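Minor fimbrium subunit Mfa5 (Porphyromonas gingivalis ATCC 33277, PDB 6TO1) serves as an accessory subunit of the minor fimbriae, surface pili that mediate biofilm formation and adhesion to host cells and other oral bacteria. Local coordinates at residues Lys534-Leu539 with Asn636-Tyr641; Leu591-Val596 with Pro623-Ile628. All blocks are in the same frame, centred on the assembly; numbering follows the deposited sequence.

Interaction 1 (Lys534-Leu539 with Asn636-Tyr641)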
# COMPACT_ATOMS: atom_id res chain seq x y z
N LYS A 534 -18.71 49.68 -6.67
CA LYS A 534 -20.14 49.89 -6.77
C LYS A 534 -20.41 51.38 -6.60
O LYS A 534 -19.78 52.04 -5.78
CB LYS A 534 -20.87 49.11 -5.69
CG LYS A 534 -20.65 47.61 -5.78
CD LYS A 534 -21.57 46.88 -4.82
CE LYS A 534 -20.80 46.19 -3.70
NZ LYS A 534 -21.71 45.26 -2.94
N ARG A 535 -21.34 51.89 -7.41
CA ARG A 535 -21.81 53.28 -7.30
C ARG A 535 -23.25 53.26 -6.81
O ARG A 535 -24.09 52.56 -7.38
CB ARG A 535 -21.69 53.96 -8.66
CG ARG A 535 -20.25 54.06 -9.14
CD ARG A 535 -20.13 54.89 -10.42
NE ARG A 535 -20.58 54.13 -11.58
CZ ARG A 535 -20.29 54.44 -12.84
NH1 ARG A 535 -19.58 55.54 -13.12
NH2 ARG A 535 -20.71 53.66 -13.82
N HIS A 536 -23.51 53.98 -5.72
CA HIS A 536 -24.83 54.06 -5.13
C HIS A 536 -25.34 55.50 -5.27
O HIS A 536 -24.55 56.44 -5.27
CB HIS A 536 -24.82 53.69 -3.66
CG HIS A 536 -24.13 52.40 -3.36
ND1 HIS A 536 -24.82 51.20 -3.23
CD2 HIS A 536 -22.83 52.11 -3.13
CE1 HIS A 536 -23.96 50.24 -2.94
NE2 HIS A 536 -22.74 50.76 -2.89
N TYR A 537 -26.65 55.64 -5.38
CA TYR A 537 -27.31 56.92 -5.67
C TYR A 537 -28.40 57.13 -4.63
O TYR A 537 -29.47 56.53 -4.70
CB TYR A 537 -27.86 56.90 -7.09
CG TYR A 537 -26.80 56.57 -8.12
CD1 TYR A 537 -26.00 57.55 -8.66
CD2 TYR A 537 -26.54 55.23 -8.49
CE1 TYR A 537 -25.02 57.27 -9.54
CE2 TYR A 537 -25.56 54.93 -9.41
CZ TYR A 537 -24.80 55.96 -9.94
OH TYR A 537 -23.79 55.73 -10.84
N VAL A 538 -28.11 57.99 -3.65
CA VAL A 538 -28.93 58.07 -2.45
C VAL A 538 -29.38 59.49 -2.16
O VAL A 538 -28.78 60.47 -2.60
CB VAL A 538 -28.18 57.48 -1.22
CG1 VAL A 538 -27.85 55.98 -1.46
CG2 VAL A 538 -26.92 58.26 -0.93
N LEU A 539 -30.38 59.57 -1.30
CA LEU A 539 -31.12 60.79 -1.01
C LEU A 539 -30.59 61.47 0.24
O LEU A 539 -30.38 60.81 1.27
CB LEU A 539 -32.60 60.45 -0.84
CG LEU A 539 -33.59 61.58 -0.51
CD1 LEU A 539 -33.58 62.54 -1.69
CD2 LEU A 539 -34.99 61.09 -0.22
N ASN A 636 -17.09 51.22 -2.62
CA ASN A 636 -18.46 51.71 -2.68
C ASN A 636 -18.42 53.23 -2.72
O ASN A 636 -17.88 53.85 -1.81
CB ASN A 636 -19.30 51.24 -1.48
CG ASN A 636 -19.65 49.77 -1.54
OD1 ASN A 636 -20.63 49.35 -2.18
ND2 ASN A 636 -18.82 48.96 -0.89
N ALA A 637 -18.97 53.80 -3.78
CA ALA A 637 -19.19 55.24 -3.86
C ALA A 637 -20.64 55.54 -3.54
O ALA A 637 -21.55 54.83 -3.99
CB ALA A 637 -18.86 55.77 -5.26
N TYR A 638 -20.85 56.59 -2.74
CA TYR A 638 -22.18 57.06 -2.37
C TYR A 638 -22.35 58.46 -2.94
O TYR A 638 -21.81 59.43 -2.41
CB TYR A 638 -22.36 57.06 -0.87
CG TYR A 638 -22.50 55.63 -0.38
CD1 TYR A 638 -23.72 55.00 -0.40
CD2 TYR A 638 -21.39 54.91 0.05
CE1 TYR A 638 -23.88 53.70 0.02
CE2 TYR A 638 -21.54 53.60 0.48
CZ TYR A 638 -22.80 53.00 0.45
OH TYR A 638 -23.01 51.69 0.85
N PHE A 639 -23.09 58.55 -4.04
CA PHE A 639 -23.42 59.84 -4.64
C PHE A 639 -24.74 60.33 -4.06
O PHE A 639 -25.73 59.62 -4.13
CB PHE A 639 -23.44 59.66 -6.15
CG PHE A 639 -22.12 59.27 -6.73
CD1 PHE A 639 -21.04 60.11 -6.64
CD2 PHE A 639 -21.95 58.02 -7.35
CE1 PHE A 639 -19.81 59.76 -7.18
CE2 PHE A 639 -20.73 57.67 -7.89
CZ PHE A 639 -19.65 58.53 -7.81
N ALA A 640 -24.73 61.54 -3.50
CA ALA A 640 -25.87 62.14 -2.82
C ALA A 640 -26.64 63.05 -3.76
O ALA A 640 -26.05 63.74 -4.61
CB ALA A 640 -25.40 62.95 -1.61
N TYR A 641 -27.95 63.03 -3.63
CA TYR A 641 -28.86 63.84 -4.42
C TYR A 641 -29.90 64.44 -3.49
O TYR A 641 -30.37 63.76 -2.57
CB TYR A 641 -29.57 63.02 -5.51
CG TYR A 641 -28.60 62.44 -6.48
CD1 TYR A 641 -28.47 62.97 -7.76
CD2 TYR A 641 -27.83 61.35 -6.13
CE1 TYR A 641 -27.55 62.45 -8.64
CE2 TYR A 641 -26.92 60.84 -6.99
CZ TYR A 641 -26.77 61.37 -8.23
OH TYR A 641 -25.81 60.80 -9.04
O HOH W 1 -22.29 47.26 -0.95

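Interaction 2 (Leu591-Val596 with Pro623-Ile628)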
# COMPACT_ATOMS: atom_id res chain seq x y z
N LEU A 591 -4.13 50.32 -1.27
CA LEU A 591 -5.28 50.51 -2.15
C LEU A 591 -4.83 51.15 -3.45
O LEU A 591 -3.97 52.04 -3.47
CB LEU A 591 -6.34 51.36 -1.46
CG LEU A 591 -6.94 50.86 -0.17
CD1 LEU A 591 -7.85 51.95 0.41
CD2 LEU A 591 -7.71 49.58 -0.40
N GLN A 592 -5.39 50.66 -4.54
CA GLN A 592 -5.30 51.29 -5.84
C GLN A 592 -6.54 52.17 -6.01
O GLN A 592 -7.67 51.67 -5.95
CB GLN A 592 -5.21 50.26 -6.96
CG GLN A 592 -3.96 49.36 -6.90
CD GLN A 592 -4.27 47.95 -6.40
OE1 GLN A 592 -4.75 47.10 -7.16
NE2 GLN A 592 -4.02 47.71 -5.12
N TYR A 593 -6.33 53.47 -6.23
CA TYR A 593 -7.43 54.42 -6.26
C TYR A 593 -7.86 54.72 -7.68
O TYR A 593 -7.04 54.79 -8.60
CB TYR A 593 -7.03 55.71 -5.55
CG TYR A 593 -7.09 55.61 -4.06
CD1 TYR A 593 -8.27 55.79 -3.39
CD2 TYR A 593 -5.95 55.28 -3.32
CE1 TYR A 593 -8.35 55.69 -2.03
CE2 TYR A 593 -6.02 55.17 -1.94
CZ TYR A 593 -7.21 55.39 -1.31
OH TYR A 593 -7.32 55.30 0.06
N TYR A 594 -9.17 54.84 -7.88
CA TYR A 594 -9.75 55.17 -9.16
C TYR A 594 -10.62 56.41 -9.02
O TYR A 594 -11.19 56.66 -7.95
CB TYR A 594 -10.56 54.02 -9.70
CG TYR A 594 -9.69 52.84 -10.03
CD1 TYR A 594 -9.17 52.68 -11.31
CD2 TYR A 594 -9.37 51.90 -9.07
CE1 TYR A 594 -8.37 51.62 -11.63
CE2 TYR A 594 -8.56 50.83 -9.38
CZ TYR A 594 -8.07 50.70 -10.66
OH TYR A 594 -7.26 49.65 -11.00
N SER A 595 -10.73 57.17 -10.12
CA SER A 595 -11.52 58.40 -10.17
C SER A 595 -12.91 58.06 -10.67
O SER A 595 -13.10 57.75 -11.86
CB SER A 595 -10.82 59.45 -11.04
OG SER A 595 -11.61 60.62 -11.15
N VAL A 596 -13.88 58.06 -9.77
CA VAL A 596 -15.18 57.46 -10.05
C VAL A 596 -16.22 58.57 -10.16
O VAL A 596 -16.45 59.29 -9.18
CB VAL A 596 -15.59 56.45 -8.96
CG1 VAL A 596 -16.92 55.87 -9.28
CG2 VAL A 596 -14.50 55.38 -8.87
N PRO A 623 -15.57 63.90 -9.78
CA PRO A 623 -15.46 62.47 -9.43
C PRO A 623 -14.82 62.28 -8.06
O PRO A 623 -14.31 63.24 -7.46
CB PRO A 623 -14.58 61.94 -10.54
CG PRO A 623 -13.62 63.07 -10.81
CD PRO A 623 -14.42 64.35 -10.60
N GLY A 624 -14.84 61.04 -7.58
CA GLY A 624 -14.31 60.73 -6.27
C GLY A 624 -13.32 59.58 -6.32
O GLY A 624 -13.42 58.68 -7.15
N GLN A 625 -12.33 59.67 -5.44
CA GLN A 625 -11.29 58.64 -5.31
C GLN A 625 -11.85 57.46 -4.53
O GLN A 625 -12.27 57.63 -3.37
CB GLN A 625 -10.08 59.23 -4.60
CG GLN A 625 -9.38 60.32 -5.40
CD GLN A 625 -8.63 59.73 -6.57
OE1 GLN A 625 -9.09 59.79 -7.71
NE2 GLN A 625 -7.48 59.15 -6.28
N ILE A 626 -11.88 56.29 -5.16
CA ILE A 626 -12.33 55.05 -4.54
C ILE A 626 -11.20 54.03 -4.71
O ILE A 626 -10.70 53.83 -5.83
CB ILE A 626 -13.63 54.51 -5.16
CG1 ILE A 626 -14.73 55.57 -5.12
CG2 ILE A 626 -14.08 53.22 -4.45
CD1 ILE A 626 -15.29 55.86 -3.77
N GLY A 627 -10.82 53.37 -3.62
CA GLY A 627 -9.65 52.49 -3.60
C GLY A 627 -10.01 51.05 -3.28
O GLY A 627 -10.91 50.80 -2.47
N ILE A 628 -9.32 50.13 -3.95
CA ILE A 628 -9.52 48.69 -3.76
C ILE A 628 -8.17 47.98 -3.75
O ILE A 628 -7.16 48.50 -4.23
CB ILE A 628 -10.42 48.08 -4.86
CG1 ILE A 628 -9.87 48.40 -6.26
CG2 ILE A 628 -11.85 48.56 -4.72
CD1 ILE A 628 -10.70 47.82 -7.39
O HOH W 2 -11.33 61.79 -8.28

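Interaction 1 (Lys534-Leu539 with Asn636-Tyr641)
Asn636 OD1 is gripped twice: His536 NE2 donates to it over 2.6 Å, in a nearly straight bond (170° at the hydrogen), and a water donates a second bond. The same water accepts one from Lys534 NZ, which also forms a salt bridge with Asp476. The two segments are neighbouring parallel strands in the mixed sheet of the last modelled domain, paired in register from Lys534–Asn636 to Leu539–Tyr641. The amide oxygen lies in the imidazole plane, and the ring and amide planes are only 27° apart. Since the amide oxygen can only accept, NE2 must carry the hydrogen of this bond.

His536 is also covered on one face by Tyr638. The two rings form an offset stack, planes 9° apart and centroids 4.5 Å apart, with Tyr638 CE1 over the rim of the imidazole. In both residues chi1 puts CG anti to the carbonyl carbon, beside the backbone N, and the side chains lie alongside each other. Bond and stack together would restrict rotation of the imidazole.

The other face, with Arg535, Tyr537, Phe639 and Tyr641, is mostly aromatic and largely buried. Here the rings of Tyr537 and Phe639 are slid apart and touch through CE1 and CD2 at 3.8 Å, while Arg535 CD reaches Phe639 CE2 at its ring edge. The guanidinium goes on to Asp567 and the carbonyl of Pro597. Between the faces, five backbone hydrogen bonds join the strands, the shortest from His536 N to Ala637 O (2.7 Å). Tyr641 OH, hydrogen-bonded to the carbonyl oxygen of Asn600, comes 3.3 Å from Tyr537 CD1 at the edge of that ring.

Interaction 2 (Leu591-Val596 with Pro623-Ile628)
Tyr593 lays one face of its ring over Gly627, whose CA sits 4.0 Å from the ring centroid in a CH-pi contact. With no side chain on Gly627, the ring can fold across the neighbouring strand, and the two CA atoms of this non-hydrogen-bonded pair come within 4.0 Å. The segments form a two-stranded antiparallel ribbon, twisted to 145° between strand directions and tied by six backbone hydrogen bonds. These form three reciprocal pairs: Gln592–Ile628, Tyr594–Ile626 and Val596–Gly624.

Packing is largely apolar on the face carrying Tyr594, Val596, Ile626 and Ile628. Val596 CG2 meets Ile626 CG1 at 3.8 Å, the two side chains crossing at about a right angle, and Tyr594 CE2 touches Ile628 CG1 at 4.2 Å. Gln592 shares this face, its amide held by Ala590 O and Asp585 N.

Tyr593, Ser595 and Gln625 form the solvent side. The Tyr593 ring over Gly627 is its close spot; the Gln625–Ser595 end is looser and water-bridged. Chi2 of -73° bends the Gln625 chain at CD, and its NE2 lies 3.5 Å from Tyr593 CB. Its OE1 is joined to Ser595 OG through a water. That hydroxyl also abuts Pro623 CG at 3.2 Å; a cis peptide bond precedes this proline.

The ribbon lies with its apolar face on the larger mixed sheet: Tyr594, Val596 and Ile626 pack on Ile533 of strand 530-539, Ile628 on Ile582 of strand 582-583, and Ile626 on Ala637 of strand 634-643.

How the interactions relate
Interaction 1 belongs to the body of the domain's mixed sheet, and interaction 2 is a separate two-stranded ribbon covering one face of it, with centres about 14 Å apart. The contacts between them are packing: Val596 lies against Arg535 and Phe639, and Ile626 CD1 lies 3.8 Å from Asn636 O. Strand 634-643 is the next strand after 624-628, so the chain passes from ribbon to sheet. Seven residues of 534-539/636-641 are buried and none is exposed, whereas 591-596/623-628 has five exposed and three buried. A ring stack and a direct His536–Asn636 bond distinguish the first; the second combines aliphatic and tyrosine packing with a CH-pi contact on its exposed face.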